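Local structure of Low molecular weight phosphotyrosine protein phosphatase (Vibrio cholerae, 6U1P) at residues K55-L60 against Y65-N70; I25-I30 against Q38-G43; Q78-H83 against L98-A103. The protein probably removes phosphate from phosphotyrosine residues of proteins. One frame throughout, in Å; residues are numbered along the deposited sequence.

Interaction 1 of 3, residues K55-L60 against Y65-N70; sequences KALQAL and YHPMVN
Leu57 is the first residue of helix segment 55-60 to meet the returning chain 65-70, and it does so with one methyl group. Its CG stands anti to the carbonyl carbon (chi1 -61°); CD1 takes the extended position anti to CA, and the other branch, CD2, turns to Pro67 and Val69. Leu57 CD2 lies 3.6 Å from CB of Pro67 and 3.7 Å from CG1 of Val69, so a single branch meets both. Pro67, the centre of an inverse gamma turn, points toward the helix, while His66 and Met68 point away from it. One turn further on, Leu60 works with backbone and side chain together. The carbonyl O of Leu60 accepts a hydrogen bond from Tyr65 N at 2.9 Å. The same O lies at the edge of the Tyr65 ring, near its plane. CB of Leu60 packs against CB of Tyr65 at 4.1 Å. Leu60 CD1 adds a looser touch on Pro67 CB at 4.3 Å. The Tyr65 OH is hydrogen-bonded to Glu142 of the second subunit and, weakly, to Lys29 of its own chain. The contact thus ties the C-terminal part of helix 54-62 to the loop leading toward helix 77-82, and helix 18-32 packs against both: Ile24 touches Leu60 and Val69, while Ile25 touches Leu60 and Tyr65.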
loop_
_atom_site.group_PDB
_atom_site.type_symbol
_atom_site.label_atom_id
_atom_site.label_comp_id
_atom_site.label_asym_id
_atom_site.label_seq_id
_atom_site.Cartn_x
_atom_site.Cartn_y
_atom_site.Cartn_z
ATOM N N LYS B 55 3.325 -1.046 -6.728
ATOM C CA LYS B 55 2.010 -0.429 -6.852
ATOM C C LYS B 55 2.084 0.900 -7.589
ATOM O O LYS B 55 1.133 1.281 -8.282
ATOM C CB LYS B 55 1.400 -0.208 -5.475
ATOM C CG LYS B 55 1.395 -1.411 -4.570
ATOM C CD LYS B 55 1.242 -0.929 -3.142
ATOM C CE LYS B 55 -0.213 -0.602 -2.840
ATOM N NZ LYS B 55 -0.974 -1.801 -2.330
ATOM N N ALA B 56 3.219 1.592 -7.505
ATOM C CA ALA B 56 3.420 2.744 -8.371
ATOM C C ALA B 56 3.435 2.316 -9.827
ATOM O O ALA B 56 2.843 2.978 -10.686
ATOM C CB ALA B 56 4.717 3.480 -8.009
ATOM N N LEU B 57 4.113 1.211 -10.126
ATOM C CA LEU B 57 4.248 0.809 -11.523
ATOM C C LEU B 57 2.908 0.367 -12.101
ATOM O O LEU B 57 2.606 0.649 -13.265
ATOM C CB LEU B 57 5.289 -0.302 -11.647
ATOM C CG LEU B 57 6.662 0.161 -11.161
ATOM C CD1 LEU B 57 7.674 -0.948 -11.276
ATOM C CD2 LEU B 57 7.103 1.402 -11.933
ATOM N N GLN B 58 2.091 -0.316 -11.300
ATOM C CA GLN B 58 0.807 -0.791 -11.816
ATOM C C GLN B 58 -0.140 0.370 -12.081
ATOM O O GLN B 58 -0.881 0.357 -13.071
ATOM C CB GLN B 58 0.171 -1.795 -10.853
ATOM C CG GLN B 58 -1.297 -2.172 -11.211
ATOM C CD GLN B 58 -1.430 -3.117 -12.424
ATOM O OE1 GLN B 58 -1.928 -2.723 -13.486
ATOM N NE2 GLN B 58 -0.996 -4.370 -12.258
ATOM N N ALA B 59 -0.118 1.393 -11.224
ATOM C CA ALA B 59 -0.945 2.563 -11.487
ATOM C C ALA B 59 -0.525 3.248 -12.793
ATOM O O ALA B 59 -1.378 3.656 -13.583
ATOM C CB ALA B 59 -0.889 3.520 -10.289
ATOM N N LEU B 60 0.775 3.293 -13.087
ATOM C CA LEU B 60 1.196 3.854 -14.372
ATOM C C LEU B 60 0.669 3.024 -15.536
ATOM O O LEU B 60 0.218 3.573 -16.551
ATOM C CB LEU B 60 2.717 3.955 -14.450
ATOM C CG LEU B 60 3.368 4.996 -13.537
ATOM C CD1 LEU B 60 4.853 4.807 -13.507
ATOM C CD2 LEU B 60 3.080 6.413 -13.977
ATOM N N TYR B 65 0.790 4.198 -19.360
ATOM C CA TYR B 65 2.235 4.401 -19.405
ATOM C C TYR B 65 2.996 3.083 -19.305
ATOM O O TYR B 65 2.584 2.150 -18.612
ATOM C CB TYR B 65 2.699 5.318 -18.280
ATOM C CG TYR B 65 2.150 6.692 -18.410
ATOM C CD1 TYR B 65 2.810 7.657 -19.160
ATOM C CD2 TYR B 65 0.961 7.034 -17.804
ATOM C CE1 TYR B 65 2.292 8.926 -19.290
ATOM C CE2 TYR B 65 0.445 8.300 -17.929
ATOM C CZ TYR B 65 1.116 9.239 -18.666
ATOM O OH TYR B 65 0.596 10.498 -18.787
ATOM N N HIS B 66 4.119 3.019 -20.006
ATOM C CA HIS B 66 4.983 1.853 -19.946
ATOM C C HIS B 66 6.079 2.097 -18.920
ATOM O O HIS B 66 6.994 2.889 -19.184
ATOM C CB HIS B 66 5.595 1.559 -21.306
ATOM C CG HIS B 66 6.479 0.353 -21.307
ATOM N ND1 HIS B 66 5.989 -0.924 -21.118
ATOM C CD2 HIS B 66 7.821 0.230 -21.439
ATOM C CE1 HIS B 66 6.993 -1.782 -21.141
ATOM N NE2 HIS B 66 8.115 -1.109 -21.336
ATOM N N PRO B 67 6.039 1.457 -17.762
ATOM C CA PRO B 67 7.034 1.755 -16.718
ATOM C C PRO B 67 8.355 1.018 -16.947
ATOM O O PRO B 67 8.666 -0.015 -16.342
ATOM C CB PRO B 67 6.339 1.271 -15.443
ATOM C CG PRO B 67 5.460 0.135 -15.901
ATOM C CD PRO B 67 5.136 0.363 -17.375
ATOM N N MET B 68 9.211 1.575 -17.806
ATOM C CA MET B 68 10.583 1.088 -17.897
ATOM C C MET B 68 11.413 2.002 -17.012
ATOM O O MET B 68 11.431 3.205 -17.227
ATOM C CB MET B 68 11.113 1.080 -19.324
ATOM C CG MET B 68 12.601 1.005 -19.381
ATOM S SD MET B 68 13.177 0.436 -20.971
ATOM C CE MET B 68 12.744 1.807 -22.008
ATOM N N VAL B 69 12.048 1.444 -15.986
ATOM C CA VAL B 69 12.369 2.202 -14.779
ATOM C C VAL B 69 13.855 2.124 -14.468
ATOM O O VAL B 69 14.487 1.064 -14.581
ATOM C CB VAL B 69 11.558 1.743 -13.549
ATOM C CG1 VAL B 69 10.216 2.376 -13.593
ATOM C CG2 VAL B 69 11.432 0.216 -13.491
ATOM N N ASN B 70 14.400 3.256 -14.075
ATOM C CA ASN B 70 15.747 3.277 -13.554
ATOM C C ASN B 70 15.804 2.781 -12.109
ATOM O O ASN B 70 14.807 2.823 -11.386
ATOM C CB ASN B 70 16.306 4.680 -13.666
ATOM C CG ASN B 70 16.679 5.010 -15.098
ATOM O OD1 ASN B 70 17.594 4.407 -15.650
ATOM N ND2 ASN B 70 15.921 5.906 -15.729
#

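Interaction 2 of 3, residues I25-I30 against Q38-G43; sequences ILRDKI and QVRSAG
Val39 reaches from its strand toward helix segment 25-30 and divides its two methyl groups among three helix residues. With chi1 at 53°, CG1 of Val39 sits between the backbone N and the carbonyl carbon, which directs it at the helix backbone; it lies 4.0 Å from CB of Arg27 and 4.3 Å from CD1 of Ile30. CG2 of Val39 instead meets CD1 of Leu26 at 4.1 Å, the two side chains crossing at about a right angle. Arg27 starts out extended, its CG anti to the backbone N (chi1 174°), then bends at chi3 so that the guanidinium passes over Val39, with CG1 of Val39 over one face. NH2 of Arg27 comes within 2.9 Å of the carbonyl O of Val39. A salt bridge joins the same NH2 to Glu23. The side chain of Arg40 leaves the far side of the strand, but its guanidinium returns to Arg27. NH2 of Arg27 lies over the centre of the Arg40 guanidinium, 3.4 Å from CZ of Arg40, with the two planes 58° apart. Glu23 also touches Arg40, and its negative charge probably eases the closeness of the two arginines. Helix 18-32 here runs antiparallel to strand 37-43, their local axes 8.3 Å apart, within the beta-alpha-beta unit that begins with strand 6-12; from that neighbouring strand Val8 touches Val39 and Val10 touches Leu26.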
loop_
_atom_site.group_PDB
_atom_site.type_symbol
_atom_site.label_atom_id
_atom_site.label_comp_id
_atom_site.label_asym_id
_atom_site.label_seq_id
_atom_site.Cartn_x
_atom_site.Cartn_y
_atom_site.Cartn_z
ATOM N N ILE B 25 6.184 9.573 -16.499
ATOM C CA ILE B 25 5.162 10.383 -17.156
ATOM C C ILE B 25 5.797 11.538 -17.924
ATOM O O ILE B 25 5.440 11.793 -19.079
ATOM C CB ILE B 25 4.119 10.862 -16.131
ATOM C CG1 ILE B 25 3.380 9.634 -15.556
ATOM C CG2 ILE B 25 3.137 11.838 -16.789
ATOM C CD1 ILE B 25 2.424 9.920 -14.410
ATOM N N LEU B 26 6.764 12.232 -17.309
ATOM C CA LEU B 26 7.456 13.305 -18.016
ATOM C C LEU B 26 8.140 12.779 -19.269
ATOM O O LEU B 26 7.973 13.337 -20.359
ATOM C CB LEU B 26 8.480 13.982 -17.101
ATOM C CG LEU B 26 7.843 14.987 -16.154
ATOM C CD1 LEU B 26 8.837 15.443 -15.102
ATOM C CD2 LEU B 26 7.313 16.177 -16.940
ATOM N N ARG B 27 8.889 11.680 -19.135
ATOM C CA ARG B 27 9.610 11.133 -20.280
ATOM C C ARG B 27 8.673 10.900 -21.460
ATOM O O ARG B 27 8.980 11.280 -22.596
ATOM C CB ARG B 27 10.305 9.832 -19.882
ATOM C CG ARG B 27 10.967 9.123 -21.058
ATOM C CD ARG B 27 11.846 7.963 -20.588
ATOM N NE ARG B 27 12.933 8.465 -19.750
ATOM C CZ ARG B 27 13.138 8.105 -18.484
ATOM N NH1 ARG B 27 12.325 7.219 -17.892
ATOM N NH2 ARG B 27 14.141 8.648 -17.810
ATOM N N ASP B 28 7.503 10.333 -21.191
ATOM C CA ASP B 28 6.528 10.045 -22.236
ATOM C C ASP B 28 6.027 11.324 -22.896
ATOM O O ASP B 28 5.975 11.430 -24.133
ATOM C CB ASP B 28 5.372 9.261 -21.618
ATOM C CG ASP B 28 4.260 8.987 -22.594
ATOM O OD1 ASP B 28 3.534 9.928 -22.969
ATOM O OD2 ASP B 28 4.094 7.812 -22.963
ATOM N N LYS B 29 5.647 12.313 -22.085
ATOM C CA LYS B 29 5.117 13.538 -22.669
ATOM C C LYS B 29 6.204 14.286 -23.413
ATOM O O LYS B 29 5.929 14.934 -24.433
ATOM C CB LYS B 29 4.471 14.400 -21.587
ATOM C CG LYS B 29 3.345 13.659 -20.867
ATOM C CD LYS B 29 2.251 14.584 -20.424
ATOM C CE LYS B 29 0.971 13.819 -20.186
ATOM N NZ LYS B 29 0.779 12.725 -21.194
ATOM N N ILE B 30 7.446 14.183 -22.945
ATOM C CA ILE B 30 8.548 14.771 -23.692
ATOM C C ILE B 30 8.658 14.101 -25.053
ATOM O O ILE B 30 8.794 14.768 -26.087
ATOM C CB ILE B 30 9.857 14.656 -22.890
ATOM C CG1 ILE B 30 9.828 15.614 -21.699
ATOM C CG2 ILE B 30 11.048 14.949 -23.775
ATOM C CD1 ILE B 30 10.773 15.242 -20.591
ATOM N N GLN B 38 15.988 15.556 -21.025
ATOM C CA GLN B 38 16.040 14.280 -20.333
ATOM C C GLN B 38 15.668 14.475 -18.868
ATOM O O GLN B 38 15.775 15.573 -18.306
ATOM C CB GLN B 38 17.397 13.581 -20.485
ATOM C CG GLN B 38 18.615 14.382 -20.107
ATOM C CD GLN B 38 19.873 13.519 -20.123
ATOM O OE1 GLN B 38 19.888 12.441 -20.725
ATOM N NE2 GLN B 38 20.933 13.990 -19.462
ATOM N N VAL B 39 15.178 13.395 -18.267
ATOM C CA VAL B 39 14.611 13.460 -16.933
ATOM C C VAL B 39 15.079 12.251 -16.135
ATOM O O VAL B 39 15.161 11.141 -16.661
ATOM C CB VAL B 39 13.066 13.557 -17.010
ATOM C CG1 VAL B 39 12.489 12.439 -17.862
ATOM C CG2 VAL B 39 12.438 13.557 -15.608
ATOM N N ARG B 40 15.391 12.472 -14.863
ATOM C CA ARG B 40 15.638 11.403 -13.902
ATOM C C ARG B 40 14.917 11.741 -12.606
ATOM O O ARG B 40 14.303 12.807 -12.456
ATOM C CB ARG B 40 17.122 11.180 -13.569
ATOM C CG ARG B 40 18.032 11.006 -14.743
ATOM C CD ARG B 40 17.644 9.809 -15.587
ATOM N NE ARG B 40 17.421 10.278 -16.948
ATOM C CZ ARG B 40 17.404 9.518 -18.039
ATOM N NH1 ARG B 40 17.574 8.207 -17.963
ATOM N NH2 ARG B 40 17.199 10.092 -19.215
ATOM N N SER B 41 15.011 10.817 -11.663
ATOM C CA SER B 41 14.375 10.945 -10.369
ATOM C C SER B 41 15.337 10.447 -9.298
ATOM O O SER B 41 16.281 9.701 -9.574
ATOM C CB SER B 41 13.056 10.166 -10.306
ATOM O OG SER B 41 13.300 8.783 -10.395
ATOM N N ALA B 42 15.084 10.875 -8.063
ATOM C CA ALA B 42 15.939 10.524 -6.934
ATOM C C ALA B 42 15.171 10.784 -5.645
ATOM O O ALA B 42 14.171 11.511 -5.632
ATOM C CB ALA B 42 17.259 11.312 -6.954
ATOM N N GLY B 43 15.663 10.201 -4.555
ATOM C CA GLY B 43 15.065 10.370 -3.242
ATOM C C GLY B 43 16.010 11.129 -2.328
ATOM O O GLY B 43 17.227 11.136 -2.539
#

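Interaction 3 of 3, residues Q78-H83 against L98-A103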
loop_
_atom_site.group_PDB
_atom_site.type_symbol
_atom_site.label_atom_id
_atom_site.label_comp_id
_atom_site.label_asym_id
_atom_site.label_seq_id
_atom_site.Cartn_x
_atom_site.Cartn_y
_atom_site.Cartn_z
ATOM N N GLN B 78 26.486 16.465 -7.188
ATOM C CA GLN B 78 26.583 16.695 -8.627
ATOM C C GLN B 78 25.221 16.937 -9.267
ATOM O O GLN B 78 25.136 17.598 -10.311
ATOM C CB GLN B 78 27.277 15.516 -9.304
ATOM C CG GLN B 78 27.908 15.865 -10.642
ATOM C CD GLN B 78 29.059 16.842 -10.508
ATOM O OE1 GLN B 78 29.540 17.106 -9.410
ATOM N NE2 GLN B 78 29.505 17.388 -11.631
ATOM N N ASP B 79 24.152 16.402 -8.672
ATOM C CA ASP B 79 22.814 16.620 -9.210
ATOM C C ASP B 79 22.456 18.106 -9.226
ATOM O O ASP B 79 21.806 18.583 -10.167
ATOM C CB ASP B 79 21.783 15.825 -8.403
ATOM C CG ASP B 79 21.837 14.319 -8.685
ATOM O OD1 ASP B 79 22.112 13.915 -9.836
ATOM O OD2 ASP B 79 21.605 13.535 -7.745
ATOM N N PHE B 80 22.857 18.852 -8.187
ATOM C CA PHE B 80 22.564 20.287 -8.144
ATOM C C PHE B 80 23.321 21.065 -9.218
ATOM O O PHE B 80 22.861 22.129 -9.649
ATOM C CB PHE B 80 22.903 20.860 -6.769
ATOM C CG PHE B 80 22.138 20.222 -5.643
ATOM C CD1 PHE B 80 20.754 20.313 -5.592
ATOM C CD2 PHE B 80 22.801 19.541 -4.632
ATOM C CE1 PHE B 80 20.044 19.727 -4.555
ATOM C CE2 PHE B 80 22.103 18.953 -3.597
ATOM C CZ PHE B 80 20.719 19.040 -3.560
ATOM N N ILE B 81 24.465 20.558 -9.662
ATOM C CA ILE B 81 25.220 21.216 -10.719
ATOM C C ILE B 81 24.783 20.732 -12.091
ATOM O O ILE B 81 24.529 21.536 -12.994
ATOM C CB ILE B 81 26.731 20.976 -10.511
ATOM C CG1 ILE B 81 27.154 21.344 -9.083
ATOM C CG2 ILE B 81 27.534 21.737 -11.552
ATOM C CD1 ILE B 81 28.390 20.617 -8.611
ATOM N N GLU B 82 24.655 19.412 -12.253
ATOM C CA GLU B 82 24.461 18.846 -13.583
ATOM C C GLU B 82 23.063 19.115 -14.126
ATOM O O GLU B 82 22.888 19.229 -15.347
ATOM C CB GLU B 82 24.752 17.344 -13.554
ATOM C CG GLU B 82 24.784 16.676 -14.929
ATOM C CD GLU B 82 26.202 16.493 -15.479
ATOM O OE1 GLU B 82 27.180 16.630 -14.710
ATOM O OE2 GLU B 82 26.334 16.201 -16.689
ATOM N N HIS B 83 22.066 19.240 -13.249
ATOM C CA HIS B 83 20.674 19.342 -13.668
ATOM C C HIS B 83 20.242 20.798 -13.791
ATOM O O HIS B 83 20.646 21.664 -13.008
ATOM C CB HIS B 83 19.765 18.626 -12.675
ATOM C CG HIS B 83 19.882 17.134 -12.711
ATOM N ND1 HIS B 83 19.577 16.390 -13.830
ATOM C CD2 HIS B 83 20.262 16.248 -11.763
ATOM C CE1 HIS B 83 19.751 15.106 -13.566
ATOM N NE2 HIS B 83 20.166 14.993 -12.317
ATOM N N LEU B 98 16.827 22.155 -0.295
ATOM C CA LEU B 98 17.351 23.483 0.030
ATOM C C LEU B 98 18.355 23.405 1.170
ATOM O O LEU B 98 19.363 24.120 1.176
ATOM C CB LEU B 98 16.207 24.426 0.409
ATOM C CG LEU B 98 15.251 24.968 -0.656
ATOM C CD1 LEU B 98 13.964 25.454 0.010
ATOM C CD2 LEU B 98 15.904 26.092 -1.471
ATOM N N ASP B 99 18.101 22.513 2.127
ATOM C CA ASP B 99 18.986 22.313 3.265
ATOM C C ASP B 99 20.406 21.988 2.823
ATOM O O ASP B 99 21.370 22.372 3.497
ATOM C CB ASP B 99 18.416 21.184 4.130
ATOM C CG ASP B 99 19.113 21.043 5.458
ATOM O OD1 ASP B 99 20.157 20.360 5.504
ATOM O OD2 ASP B 99 18.612 21.603 6.457
ATOM N N ILE B 100 20.558 21.310 1.684
ATOM C CA ILE B 100 21.839 20.794 1.226
ATOM C C ILE B 100 22.224 21.337 -0.144
ATOM O O ILE B 100 23.202 20.874 -0.733
ATOM C CB ILE B 100 21.841 19.253 1.216
ATOM C CG1 ILE B 100 20.732 18.735 0.297
ATOM C CG2 ILE B 100 21.697 18.711 2.635
ATOM C CD1 ILE B 100 20.800 17.240 0.033
ATOM N N CYS B 101 21.459 22.289 -0.681
ATOM C CA CYS B 101 21.756 22.839 -1.999
ATOM C C CYS B 101 22.672 24.049 -1.890
ATOM O O CYS B 101 22.301 25.037 -1.245
ATOM C CB CYS B 101 20.484 23.229 -2.718
ATOM S SG CYS B 101 20.783 23.804 -4.387
ATOM N N PRO B 102 23.843 24.030 -2.519
ATOM C CA PRO B 102 24.694 25.219 -2.520
ATOM C C PRO B 102 23.996 26.387 -3.205
ATOM O O PRO B 102 23.232 26.208 -4.154
ATOM C CB PRO B 102 25.941 24.761 -3.287
ATOM C CG PRO B 102 25.533 23.575 -4.037
ATOM C CD PRO B 102 24.493 22.897 -3.194
ATOM N N ALA B 103 24.288 27.597 -2.703
ATOM C CA ALA B 103 23.522 28.799 -3.038
ATOM C C ALA B 103 23.532 29.116 -4.526
ATOM O O ALA B 103 22.577 29.709 -5.037
ATOM C CB ALA B 103 24.063 29.986 -2.254
#
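The backbone CA of Cys101 lies over one face of the Phe80 ring: it stands 4.1 Å from the ring centroid and only 7° off the ring normal, a CH-pi contact made by the main chain. The rest of Cys101 spreads over the same ring, with CB also over that face. SG of Cys101 is anti to the backbone N (chi1 -176°), which swings the sulfur across toward one border of the ring, 3.7 Å from CD1 of Phe80. The line from the ring centroid to the sulfur is 32° off the normal, making an oblique sulfur-aromatic contact. The ring of Phe80 extends from helix 77-82 toward the chain that leaves helix 91-100. Between these two helices the chain runs through strand 85-88 of the parallel sheet, so the contact joins the helix before that strand to the C-terminal end of the helix after it, in the manner of an alpha/beta fold, and it lies away from the predicted catalytic residues. The remaining partners meet the other border and the far end of the ring. Pro102 brings its CD to 4.0 Å from CD2 of Phe80, the proline crossing the phenylalanine at about a right angle. At the ring's outer end, CG1 of Ile100 packs 3.9 Å from CZ of Phe80, and CD1 of Ile100 also touches that CZ. The carbonyl O of Ile100 comes obliquely to within 3.6 Å of CE2 of Phe80; this oxygen accepts a hydrogen bond from the side chain of Gln77, a second link between the two helices. His105 also touches Phe80, and Leu109 of strand 109-111 packs on Cys101.

In the fold
Interactions 1 and 2 are neighbours, their centres 12 Å apart, and they meet at helix 18-32: CD2 of Leu60 packs on CD1 of Ile25 at 3.6 Å, and Tyr65 OH lies 3.3 Å from Lys29 NZ in a probable weak hydrogen bond. Both also touch the second subunit. Each comes within about 12 Å of the predicted catalytic residues, measured between side chains: those of Leu60 and Leu26 are about 12 Å from that of the predicted nucleophile Cys12 and about 10 and 11 Å from that of Arg18. Interaction 3 stands apart, its centre 27 Å from that of interaction 1 and 18 Å from that of interaction 2, and meets no other chain of the assembly.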